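Cellulose-binding protein (PDB 2X32) binds a long polyisoprenoid diphosphate along the core of its YceI-like domain and is implicated in plant cell wall breakdown. Local coordinates at residues N19-H27 against L161-P169. Numbering follows the deposited sequence. Where two conformers were deposited one is given.
With OTP ((2E,6E,10E,14E,18E,22E,26E)-3,7,11,15,19,23,27,31-octamethyldotriaconta-2,6,10,14,18,22,26,30-octaenyl trihydrogen diphosphate), chain C.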
# COMPACT_ATOMS: atom_id res chain seq x y z
N ASN A 19 -5.02 -2.38 -2.56
CA ASN A 19 -5.55 -3.76 -2.51
C ASN A 19 -4.37 -4.73 -2.34
O ASN A 19 -3.27 -4.43 -2.79
CB ASN A 19 -6.22 -4.16 -3.84
CG ASN A 19 -7.52 -3.37 -4.15
OD1 ASN A 19 -8.10 -2.67 -3.32
ND2 ASN A 19 -7.90 -3.42 -5.43
N PHE A 20 -4.65 -5.92 -1.81
CA PHE A 20 -3.66 -6.98 -1.74
C PHE A 20 -4.36 -8.29 -1.92
O PHE A 20 -5.55 -8.41 -1.63
CB PHE A 20 -2.86 -6.89 -0.44
CG PHE A 20 -3.64 -7.13 0.82
CD1 PHE A 20 -3.68 -8.40 1.43
CD2 PHE A 20 -4.32 -6.09 1.44
CE1 PHE A 20 -4.35 -8.59 2.63
CE2 PHE A 20 -5.03 -6.29 2.63
CZ PHE A 20 -5.02 -7.55 3.22
N VAL A 21 -3.64 -9.26 -2.44
CA VAL A 21 -4.24 -10.52 -2.82
C VAL A 21 -3.63 -11.67 -2.02
O VAL A 21 -2.40 -11.87 -2.05
CB VAL A 21 -4.08 -10.80 -4.33
CG1 VAL A 21 -4.64 -12.17 -4.71
CG2 VAL A 21 -4.68 -9.69 -5.18
N SER A 22 -4.48 -12.46 -1.35
CA SER A 22 -4.00 -13.68 -0.70
C SER A 22 -4.25 -14.87 -1.59
O SER A 22 -5.16 -14.87 -2.39
CB SER A 22 -4.69 -13.90 0.64
OG SER A 22 -6.06 -14.10 0.47
N SER A 23 -3.45 -15.91 -1.41
CA SER A 23 -3.74 -17.21 -2.06
C SER A 23 -3.74 -18.29 -1.01
O SER A 23 -2.84 -18.32 -0.18
CB SER A 23 -2.68 -17.53 -3.09
OG SER A 23 -2.92 -18.81 -3.64
N LYS A 24 -4.76 -19.13 -1.02
CA LYS A 24 -4.88 -20.25 -0.10
C LYS A 24 -5.14 -21.51 -0.87
O LYS A 24 -5.59 -21.46 -2.01
CB LYS A 24 -5.99 -19.99 0.93
CG LYS A 24 -7.42 -19.91 0.36
CD LYS A 24 -8.41 -19.55 1.48
CE LYS A 24 -9.86 -19.43 0.99
NZ LYS A 24 -10.68 -18.66 1.99
N LYS A 25 -4.84 -22.66 -0.25
CA LYS A 25 -5.11 -23.95 -0.91
C LYS A 25 -4.42 -23.99 -2.28
O LYS A 25 -3.26 -23.60 -2.40
CB LYS A 25 -6.61 -24.18 -1.02
CG LYS A 25 -7.39 -24.12 0.26
CD LYS A 25 -8.87 -24.24 -0.08
CE LYS A 25 -9.76 -24.20 1.13
NZ LYS A 25 -11.12 -24.68 0.71
N THR A 26 -5.10 -24.50 -3.31
CA THR A 26 -4.54 -24.53 -4.67
C THR A 26 -4.92 -23.27 -5.41
O THR A 26 -5.97 -23.21 -6.10
CB THR A 26 -5.02 -25.75 -5.45
OG1 THR A 26 -4.86 -26.91 -4.62
CG2 THR A 26 -4.22 -25.89 -6.75
N HIS A 27 -4.08 -22.26 -5.24
CA HIS A 27 -4.23 -20.98 -5.95
C HIS A 27 -5.68 -20.44 -5.84
O HIS A 27 -6.31 -20.07 -6.84
CB HIS A 27 -3.78 -21.19 -7.41
CG HIS A 27 -3.52 -19.92 -8.17
ND1 HIS A 27 -2.67 -18.93 -7.72
CD2 HIS A 27 -4.00 -19.49 -9.37
CE1 HIS A 27 -2.64 -17.94 -8.60
NE2 HIS A 27 -3.45 -18.25 -9.61
N LEU A 161 -6.41 -24.78 7.38
CA LEU A 161 -6.03 -24.79 5.99
C LEU A 161 -4.69 -25.47 5.83
O LEU A 161 -3.87 -25.48 6.74
CB LEU A 161 -5.95 -23.35 5.43
CG LEU A 161 -7.30 -22.67 5.17
CD1 LEU A 161 -7.21 -21.14 4.93
CD2 LEU A 161 -7.96 -23.30 3.93
N ASN A 162 -4.49 -26.05 4.65
CA ASN A 162 -3.26 -26.74 4.34
C ASN A 162 -2.10 -25.80 3.99
O ASN A 162 -0.96 -25.98 4.44
CB ASN A 162 -3.52 -27.77 3.21
CG ASN A 162 -4.19 -27.16 1.95
OD1 ASN A 162 -4.61 -25.99 1.91
ND2 ASN A 162 -4.31 -27.99 0.91
N VAL A 163 -2.43 -24.76 3.22
CA VAL A 163 -1.45 -23.80 2.70
C VAL A 163 -2.08 -22.41 2.56
O VAL A 163 -3.23 -22.27 2.14
CB VAL A 163 -0.97 -24.24 1.30
CG1 VAL A 163 -2.16 -24.55 0.45
CG2 VAL A 163 -0.14 -23.16 0.62
N ILE A 164 -1.33 -21.41 2.97
CA ILE A 164 -1.62 -20.02 2.62
C ILE A 164 -0.30 -19.49 2.09
O ILE A 164 0.72 -19.61 2.77
CB ILE A 164 -2.06 -19.18 3.82
CG1 ILE A 164 -3.38 -19.70 4.41
CG2 ILE A 164 -2.19 -17.67 3.41
CD1 ILE A 164 -3.88 -18.92 5.66
N SER A 165 -0.32 -18.87 0.90
CA SER A 165 0.91 -18.36 0.32
C SER A 165 1.44 -17.20 1.17
O SER A 165 0.66 -16.38 1.68
CB SER A 165 0.74 -17.89 -1.11
OG SER A 165 1.92 -17.23 -1.55
N THR A 166 2.76 -17.10 1.28
CA THR A 166 3.39 -15.98 1.99
C THR A 166 3.80 -14.83 1.08
O THR A 166 4.39 -13.87 1.53
CB THR A 166 4.60 -16.46 2.77
OG1 THR A 166 5.47 -17.15 1.90
CG2 THR A 166 4.14 -17.43 3.87
N THR A 167 3.49 -14.92 -0.21
CA THR A 167 3.73 -13.83 -1.13
C THR A 167 2.39 -13.18 -1.48
O THR A 167 1.38 -13.85 -1.78
CB THR A 167 4.40 -14.34 -2.42
OG1 THR A 167 5.64 -14.99 -2.09
CG2 THR A 167 4.69 -13.20 -3.37
N VAL A 168 2.37 -11.85 -1.43
CA VAL A 168 1.16 -11.08 -1.56
C VAL A 168 1.30 -9.95 -2.61
O VAL A 168 2.01 -8.97 -2.40
CB VAL A 168 0.81 -10.51 -0.16
CG1 VAL A 168 -0.41 -9.61 -0.18
CG2 VAL A 168 0.56 -11.67 0.81
N PRO A 169 0.60 -10.07 -3.77
CA PRO A 169 0.55 -8.95 -4.71
C PRO A 169 -0.18 -7.75 -4.13
O PRO A 169 -1.23 -7.90 -3.51
CB PRO A 169 -0.32 -9.50 -5.89
CG PRO A 169 -0.18 -10.99 -5.74
CD PRO A 169 -0.10 -11.26 -4.32
O7 OTP C . -10.75 -21.11 3.90
P2 OTP C . -11.43 -20.54 5.12
O5 OTP C . -11.64 -21.58 6.21
O6 OTP C . -12.64 -19.70 4.82
O4 OTP C . -10.29 -19.54 5.77
P1 OTP C . -10.34 -17.93 5.84
O2 OTP C . -9.95 -17.46 4.46
O3 OTP C . -11.53 -17.36 6.60
O1 OTP C . -9.05 -17.45 6.69
C40 OTP C . -7.76 -17.62 6.08
C39 OTP C . -7.06 -16.27 5.90
C37 OTP C . -6.47 -15.90 4.78
C38 OTP C . -6.40 -16.68 3.46
C36 OTP C . -5.75 -14.55 4.73
C35 OTP C . -4.25 -14.63 4.71
C34 OTP C . -3.62 -13.24 4.55
C32 OTP C . -2.49 -12.96 3.89
C33 OTP C . -1.75 -13.99 3.11
C31 OTP C . -2.08 -11.48 3.79
C30 OTP C . -0.70 -11.10 4.28
C29 OTP C . -0.39 -9.63 4.02
C27 OTP C . 0.81 -9.17 3.68
C28 OTP C . 2.08 -10.00 3.61
C26 OTP C . 1.00 -7.72 3.28
C25 OTP C . -0.25 -6.86 3.21
C24 OTP C . -0.08 -5.56 2.42
C22 OTP C . 0.11 -4.34 2.92
C23 OTP C . 0.06 -3.98 4.39
C21 OTP C . 0.33 -3.21 1.97
C20 OTP C . 1.78 -2.65 1.99
C19 OTP C . 2.00 -1.46 1.06
C17 OTP C . 2.64 -1.48 -0.11
C18 OTP C . 3.41 -2.62 -0.67
C16 OTP C . 2.59 -0.23 -0.98
C15 OTP C . 3.95 0.34 -1.26
C14 OTP C . 3.86 1.74 -1.81
C12 OTP C . 4.70 2.26 -2.74
C13 OTP C . 5.81 1.44 -3.39
C11 OTP C . 4.59 3.68 -3.21
C10 OTP C . 3.42 4.46 -2.77
C9 OTP C . 3.20 5.81 -3.47
C7 OTP C . 3.45 7.03 -2.96
C8 OTP C . 3.87 7.33 -1.54
C6 OTP C . 3.24 8.22 -3.87
C5 OTP C . 4.51 8.73 -4.52
C4 OTP C . 4.29 9.97 -5.33
C2 OTP C . 4.94 10.22 -6.48
C3 OTP C . 5.97 9.40 -7.16
C1 OTP C . 4.64 11.52 -7.17
O HOH W 1 -1.00 -15.08 -0.11
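A water gripped by three backbone groups sits between Ser23 and the 165-167 turn: it accepts from Ser23 N at 2.9 Å and donates to the carbonyls of Ser165 and Thr167. It fills in where segment 161-169 swings away from strand 7-24, since the chain turns aside at Thr166 and Ser165 OG takes the amide of Thr167 in an ST turn. To one side of the water, Ser165 N gives Ser23 O a nearly straight bond of 2.8 Å and Lys25 N donates to Val163 O; to the other, Val21 N reaches Pro169 O, lying in that carbonyl's plane.

The octaprenyl diphosphate runs along the face of this seam that carries Phe20, Ser22, Lys24, Ile164 and Val168. Lys24 leaves the backbone with CG wedged between N and carbonyl carbon (chi1 65°), then stretches out straight, and its NZ hydrogen-bonds one oxygen of each phosphate, O2 at 2.8 Å and O7 at 3.1 Å. An alanine here would probably leave both phosphates without this charged partner and break the salt bridge to Glu30. Leu161 brings CD1 and CD2 up to O7 of the ligand, while its CD2 presses tightly on CE of Lys25, whose side chain crosses it at about a right angle. Further along, Phe20 and Val168 lie side by side, CB to CG1 3.7 Å, and ligand C25 rides 4.1 Å above one ring face, toward the rim.

The pairing belongs to the closed antiparallel, lipocalin-like barrel of the YceI-like fold, prenyl chain inside and diphosphate at its mouth: strand 28-42 pairs with the other edge of 7-24, and strand 130-142 with 167-177; helix 149-158 packs on Ile164, and helix 61-72 meets Phe20 and Lys24.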